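Local coordinates for major capsid protein (Human herpesvirus 1, PDB 1NO7), which forms the major building block of the herpes simplex virus capsid shell, this fragment being its protease-resistant upper domain, at residues A[199-213]-A[228-240]. Sequence-based numbering, arbitrary orientation.
Sequences VQCITSYWNNTRCAA and LGGDLPEECMAVY
In the VP5 upper domain, helix 195-208, from V199 on, packs against the loop 228-233 and the start of helix 234-256, with W206 meeting C236. The two short helix axes run at 108° to each other and come within 10.9 Å. The W206 indole lies between C236 CB and R210 CA, one on each face. Its side chain turns CG anti to the backbone N (chi1 170°), which directs the indole to the second helix. C236 CB sits over the centre of its face, 3.4 Å from the centroid of the six-membered ring, a CH-pi contact. C236 SG lies obliquely, 4.2 Å from the same centroid. R210 CA is offset toward the ring's edge. V239 CG2 approaches W206 CZ3 at 4.0 Å, and V239 also touches helix 158-169. On the exposed side, R210 NH2 forms a salt bridge with E235 OE1 (2.9 Å), though E235 is poorly ordered and the pairing less certain. One turn back from W206, I202 CG2 packs on L232 CD2, while I202 CD1 meets L228 CD1 tip to tip at 4.2 Å. V199 CG2 adds a contact to L228 CD2. T203 CG2 meets P233 CG at 3.6 Å; P233 occupies the N-cap position of the second helix. The Y240 ring end lies near A212 CB, and its OH is hydrogen-bonded to F214 N. No hydrogen bond links the two segments; the contact is mainly apolar and aromatic, with a single salt bridge.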
loop_
_atom_site.group_PDB
_atom_site.type_symbol
_atom_site.label_atom_id
_atom_site.label_comp_id
_atom_site.label_asym_id
_atom_site.label_seq_id
_atom_site.Cartn_x
_atom_site.Cartn_y
_atom_site.Cartn_z
ATOM N N VAL A 199 -11.595 13.089 -14.418
ATOM C CA VAL A 199 -12.970 12.750 -14.746
ATOM C C VAL A 199 -13.004 12.071 -16.109
ATOM O O VAL A 199 -13.790 11.150 -16.339
ATOM C CB VAL A 199 -13.890 13.993 -14.794
ATOM C CG1 VAL A 199 -15.337 13.532 -14.924
ATOM C CG2 VAL A 199 -13.715 14.853 -13.539
ATOM N N GLN A 200 -12.130 12.521 -17.005
ATOM C CA GLN A 200 -12.072 11.936 -18.340
ATOM C C GLN A 200 -11.606 10.468 -18.299
ATOM O O GLN A 200 -12.325 9.566 -18.769
ATOM C CB GLN A 200 -11.128 12.746 -19.236
ATOM C CG GLN A 200 -11.439 14.241 -19.310
ATOM C CD GLN A 200 -11.373 14.773 -20.735
ATOM O OE1 GLN A 200 -10.390 14.553 -21.449
ATOM N NE2 GLN A 200 -12.423 15.475 -21.153
ATOM N N CYS A 201 -10.410 10.238 -17.745
ATOM C CA CYS A 201 -9.851 8.886 -17.643
ATOM C C CYS A 201 -10.869 7.930 -17.061
ATOM O O CYS A 201 -11.191 6.890 -17.658
ATOM C CB CYS A 201 -8.642 8.865 -16.725
ATOM S SG CYS A 201 -7.421 10.070 -17.178
ATOM N N ILE A 202 -11.376 8.282 -15.884
ATOM C CA ILE A 202 -12.343 7.419 -15.242
ATOM C C ILE A 202 -13.528 7.102 -16.152
ATOM O O ILE A 202 -13.865 5.929 -16.340
ATOM C CB ILE A 202 -12.866 8.028 -13.947
ATOM C CG1 ILE A 202 -11.684 8.296 -12.992
ATOM C CG2 ILE A 202 -13.938 7.091 -13.362
ATOM C CD1 ILE A 202 -12.078 8.880 -11.627
ATOM N N THR A 203 -14.153 8.136 -16.722
ATOM C CA THR A 203 -15.306 7.895 -17.591
ATOM C C THR A 203 -14.862 7.079 -18.774
ATOM O O THR A 203 -15.504 6.098 -19.155
ATOM C CB THR A 203 -15.927 9.175 -18.116
ATOM O OG1 THR A 203 -15.856 10.211 -17.120
ATOM C CG2 THR A 203 -17.392 8.904 -18.450
ATOM N N SER A 204 -13.751 7.507 -19.353
ATOM C CA SER A 204 -13.161 6.819 -20.491
ATOM C C SER A 204 -13.102 5.313 -20.161
ATOM O O SER A 204 -13.831 4.489 -20.746
ATOM C CB SER A 204 -11.749 7.388 -20.738
ATOM O OG SER A 204 -11.031 6.632 -21.701
ATOM N N TYR A 205 -12.252 4.976 -19.192
ATOM C CA TYR A 205 -12.057 3.595 -18.754
ATOM C C TYR A 205 -13.384 2.896 -18.416
ATOM O O TYR A 205 -13.656 1.783 -18.874
ATOM C CB TYR A 205 -11.130 3.575 -17.533
ATOM C CG TYR A 205 -10.688 2.193 -17.115
ATOM C CD1 TYR A 205 -10.071 1.336 -18.028
ATOM C CD2 TYR A 205 -10.879 1.739 -15.803
ATOM C CE1 TYR A 205 -9.651 0.051 -17.654
ATOM C CE2 TYR A 205 -10.459 0.449 -15.410
ATOM C CZ TYR A 205 -9.843 -0.386 -16.346
ATOM O OH TYR A 205 -9.397 -1.635 -15.969
ATOM N N TRP A 206 -14.215 3.561 -17.624
ATOM C CA TRP A 206 -15.495 2.985 -17.240
ATOM C C TRP A 206 -16.322 2.561 -18.457
ATOM O O TRP A 206 -16.916 1.473 -18.505
ATOM C CB TRP A 206 -16.276 3.990 -16.388
ATOM C CG TRP A 206 -17.666 3.565 -16.167
ATOM C CD1 TRP A 206 -18.739 3.806 -16.980
ATOM C CD2 TRP A 206 -18.142 2.742 -15.102
ATOM N NE1 TRP A 206 -19.860 3.177 -16.484
ATOM C CE2 TRP A 206 -19.519 2.516 -15.331
ATOM C CE3 TRP A 206 -17.539 2.167 -13.978
ATOM C CZ2 TRP A 206 -20.304 1.740 -14.472
ATOM C CZ3 TRP A 206 -18.320 1.392 -13.125
ATOM C CH2 TRP A 206 -19.689 1.188 -13.378
ATOM N N ASN A 207 -16.363 3.409 -19.471
ATOM C CA ASN A 207 -17.146 3.072 -20.640
ATOM C C ASN A 207 -16.553 1.894 -21.402
ATOM O O ASN A 207 -17.286 1.114 -22.019
ATOM C CB ASN A 207 -17.269 4.294 -21.539
ATOM C CG ASN A 207 -17.968 5.434 -20.848
ATOM O OD1 ASN A 207 -19.136 5.318 -20.462
ATOM N ND2 ASN A 207 -17.254 6.536 -20.660
ATOM N N ASN A 208 -15.230 1.757 -21.346
ATOM C CA ASN A 208 -14.544 0.671 -22.046
ATOM C C ASN A 208 -14.750 -0.676 -21.362
ATOM O O ASN A 208 -14.891 -1.707 -22.028
ATOM C CB ASN A 208 -13.050 0.963 -22.111
ATOM C CG ASN A 208 -12.754 2.274 -22.773
ATOM O OD1 ASN A 208 -11.704 2.870 -22.555
ATOM N ND2 ASN A 208 -13.681 2.733 -23.601
ATOM N N THR A 209 -14.760 -0.653 -20.031
ATOM C CA THR A 209 -14.922 -1.850 -19.206
ATOM C C THR A 209 -15.360 -1.374 -17.844
ATOM O O THR A 209 -14.568 -0.769 -17.125
ATOM C CB THR A 209 -13.587 -2.572 -19.009
ATOM O OG1 THR A 209 -12.553 -1.595 -18.779
ATOM C CG2 THR A 209 -13.252 -3.435 -20.226
ATOM N N ARG A 210 -16.603 -1.662 -17.481
ATOM C CA ARG A 210 -17.134 -1.200 -16.200
ATOM C C ARG A 210 -16.155 -1.504 -15.055
ATOM O O ARG A 210 -16.303 -2.505 -14.363
ATOM C CB ARG A 210 -18.485 -1.870 -15.975
ATOM C CG ARG A 210 -19.240 -2.048 -17.286
ATOM C CD ARG A 210 -20.661 -2.554 -17.106
ATOM N NE ARG A 210 -21.529 -1.582 -16.444
ATOM C CZ ARG A 210 -21.608 -0.296 -16.776
ATOM N NH1 ARG A 210 -20.866 0.192 -17.766
ATOM N NH2 ARG A 210 -22.445 0.503 -16.124
ATOM N N CYS A 211 -15.164 -0.628 -14.855
ATOM C CA CYS A 211 -14.138 -0.806 -13.813
ATOM C C CYS A 211 -13.690 0.495 -13.159
ATOM O O CYS A 211 -13.347 1.468 -13.839
ATOM C CB CYS A 211 -12.896 -1.465 -14.394
ATOM S SG CYS A 211 -13.246 -3.006 -15.216
ATOM N N ALA A 212 -13.669 0.503 -11.833
ATOM C CA ALA A 212 -13.257 1.689 -11.096
ATOM C C ALA A 212 -11.857 2.071 -11.551
ATOM O O ALA A 212 -10.943 1.245 -11.546
ATOM C CB ALA A 212 -13.266 1.404 -9.625
ATOM N N ALA A 213 -11.713 3.328 -11.953
ATOM C CA ALA A 213 -10.450 3.857 -12.442
ATOM C C ALA A 213 -9.246 3.767 -11.499
ATOM O O ALA A 213 -8.296 3.058 -11.817
ATOM C CB ALA A 213 -10.642 5.293 -12.891
ATOM N N LEU A 228 -16.271 14.706 -7.522
ATOM C CA LEU A 228 -16.702 14.786 -8.943
ATOM C C LEU A 228 -18.119 14.242 -8.869
ATOM O O LEU A 228 -18.492 13.313 -9.585
ATOM C CB LEU A 228 -15.836 13.546 -9.407
ATOM C CG LEU A 228 -14.310 13.489 -9.232
ATOM C CD1 LEU A 228 -13.799 12.384 -10.149
ATOM C CD2 LEU A 228 -13.615 14.807 -9.576
ATOM N N GLY A 229 -18.998 15.012 -8.071
ATOM C CA GLY A 229 -20.353 14.576 -7.783
ATOM C C GLY A 229 -21.087 14.159 -9.042
ATOM O O GLY A 229 -21.162 12.971 -9.376
ATOM N N GLY A 230 -21.630 15.145 -9.749
ATOM C CA GLY A 230 -22.347 14.853 -10.972
ATOM C C GLY A 230 -21.430 14.866 -12.179
ATOM O O GLY A 230 -21.864 15.205 -13.283
ATOM N N ASP A 231 -20.163 14.501 -11.979
ATOM C CA ASP A 231 -19.208 14.483 -13.080
ATOM C C ASP A 231 -18.972 13.102 -13.696
ATOM O O ASP A 231 -18.506 12.998 -14.836
ATOM C CB ASP A 231 -17.881 15.102 -12.646
ATOM C CG ASP A 231 -18.032 16.556 -12.245
ATOM O OD1 ASP A 231 -17.034 17.316 -12.319
ATOM O OD2 ASP A 231 -19.157 16.935 -11.847
ATOM N N LEU A 232 -19.282 12.040 -12.956
ATOM C CA LEU A 232 -19.113 10.696 -13.502
ATOM C C LEU A 232 -20.481 10.057 -13.631
ATOM O O LEU A 232 -21.396 10.373 -12.870
ATOM C CB LEU A 232 -18.227 9.820 -12.603
ATOM C CG LEU A 232 -16.800 10.322 -12.377
ATOM C CD1 LEU A 232 -16.837 11.442 -11.355
ATOM C CD2 LEU A 232 -15.911 9.196 -11.884
ATOM N N PRO A 233 -20.641 9.157 -14.609
ATOM C CA PRO A 233 -21.906 8.451 -14.852
ATOM C C PRO A 233 -22.463 7.904 -13.530
ATOM O O PRO A 233 -21.699 7.511 -12.636
ATOM C CB PRO A 233 -21.496 7.330 -15.806
ATOM C CG PRO A 233 -20.382 7.957 -16.596
ATOM C CD PRO A 233 -19.588 8.697 -15.533
ATOM N N GLU A 234 -23.785 7.867 -13.403
ATOM C CA GLU A 234 -24.399 7.386 -12.168
ATOM C C GLU A 234 -23.851 6.029 -11.740
ATOM O O GLU A 234 -23.074 5.935 -10.778
ATOM C CB GLU A 234 -25.922 7.299 -12.318
ATOM C CG GLU A 234 -26.607 6.728 -11.090
ATOM C CD GLU A 234 -26.066 7.327 -9.804
ATOM O OE1 GLU A 234 -26.215 8.549 -9.610
ATOM O OE2 GLU A 234 -25.483 6.579 -8.993
ATOM N N GLU A 235 -24.262 4.990 -12.468
ATOM C CA GLU A 235 -23.851 3.616 -12.198
ATOM C C GLU A 235 -22.388 3.537 -11.774
ATOM O O GLU A 235 -21.992 2.673 -10.983
ATOM C CB GLU A 235 -24.075 2.753 -13.441
ATOM C CG GLU A 235 -25.492 2.820 -13.991
ATOM C CD GLU A 235 -25.686 1.952 -15.221
ATOM O OE1 GLU A 235 -24.887 2.084 -16.173
ATOM O OE2 GLU A 235 -26.639 1.142 -15.244
ATOM N N CYS A 236 -21.590 4.457 -12.293
ATOM C CA CYS A 236 -20.176 4.479 -11.984
ATOM C C CYS A 236 -19.812 5.176 -10.671
ATOM O O CYS A 236 -19.031 4.626 -9.883
ATOM C CB CYS A 236 -19.403 5.123 -13.139
ATOM S SG CYS A 236 -17.734 5.639 -12.682
ATOM N N MET A 237 -20.335 6.378 -10.420
ATOM C CA MET A 237 -19.967 7.043 -9.168
ATOM C C MET A 237 -20.347 6.117 -8.053
ATOM O O MET A 237 -19.654 6.052 -7.039
ATOM C CB MET A 237 -20.687 8.370 -8.951
ATOM C CG MET A 237 -20.291 9.024 -7.611
ATOM S SD MET A 237 -18.522 9.535 -7.499
ATOM C CE MET A 237 -18.617 10.842 -6.229
ATOM N N ALA A 238 -21.459 5.406 -8.259
ATOM C CA ALA A 238 -21.974 4.435 -7.291
ATOM C C ALA A 238 -20.790 3.680 -6.697
ATOM O O ALA A 238 -20.486 3.800 -5.503
ATOM C CB ALA A 238 -22.926 3.453 -7.985
ATOM N N VAL A 239 -20.118 2.914 -7.554
ATOM C CA VAL A 239 -18.957 2.142 -7.152
ATOM C C VAL A 239 -18.062 2.898 -6.183
ATOM O O VAL A 239 -17.958 2.541 -5.008
ATOM C CB VAL A 239 -18.121 1.736 -8.369
ATOM C CG1 VAL A 239 -16.777 1.192 -7.918
ATOM C CG2 VAL A 239 -18.881 0.685 -9.193
ATOM N N TYR A 240 -17.397 3.936 -6.669
ATOM C CA TYR A 240 -16.507 4.714 -5.805
ATOM C C TYR A 240 -17.072 5.034 -4.412
ATOM O O TYR A 240 -16.331 5.018 -3.415
ATOM C CB TYR A 240 -16.111 6.016 -6.501
ATOM C CG TYR A 240 -15.069 5.787 -7.546
ATOM C CD1 TYR A 240 -15.417 5.442 -8.863
ATOM C CD2 TYR A 240 -13.728 5.837 -7.200
ATOM C CE1 TYR A 240 -14.432 5.148 -9.804
ATOM C CE2 TYR A 240 -12.750 5.549 -8.115
ATOM C CZ TYR A 240 -13.093 5.201 -9.413
ATOM O OH TYR A 240 -12.063 4.873 -10.269
#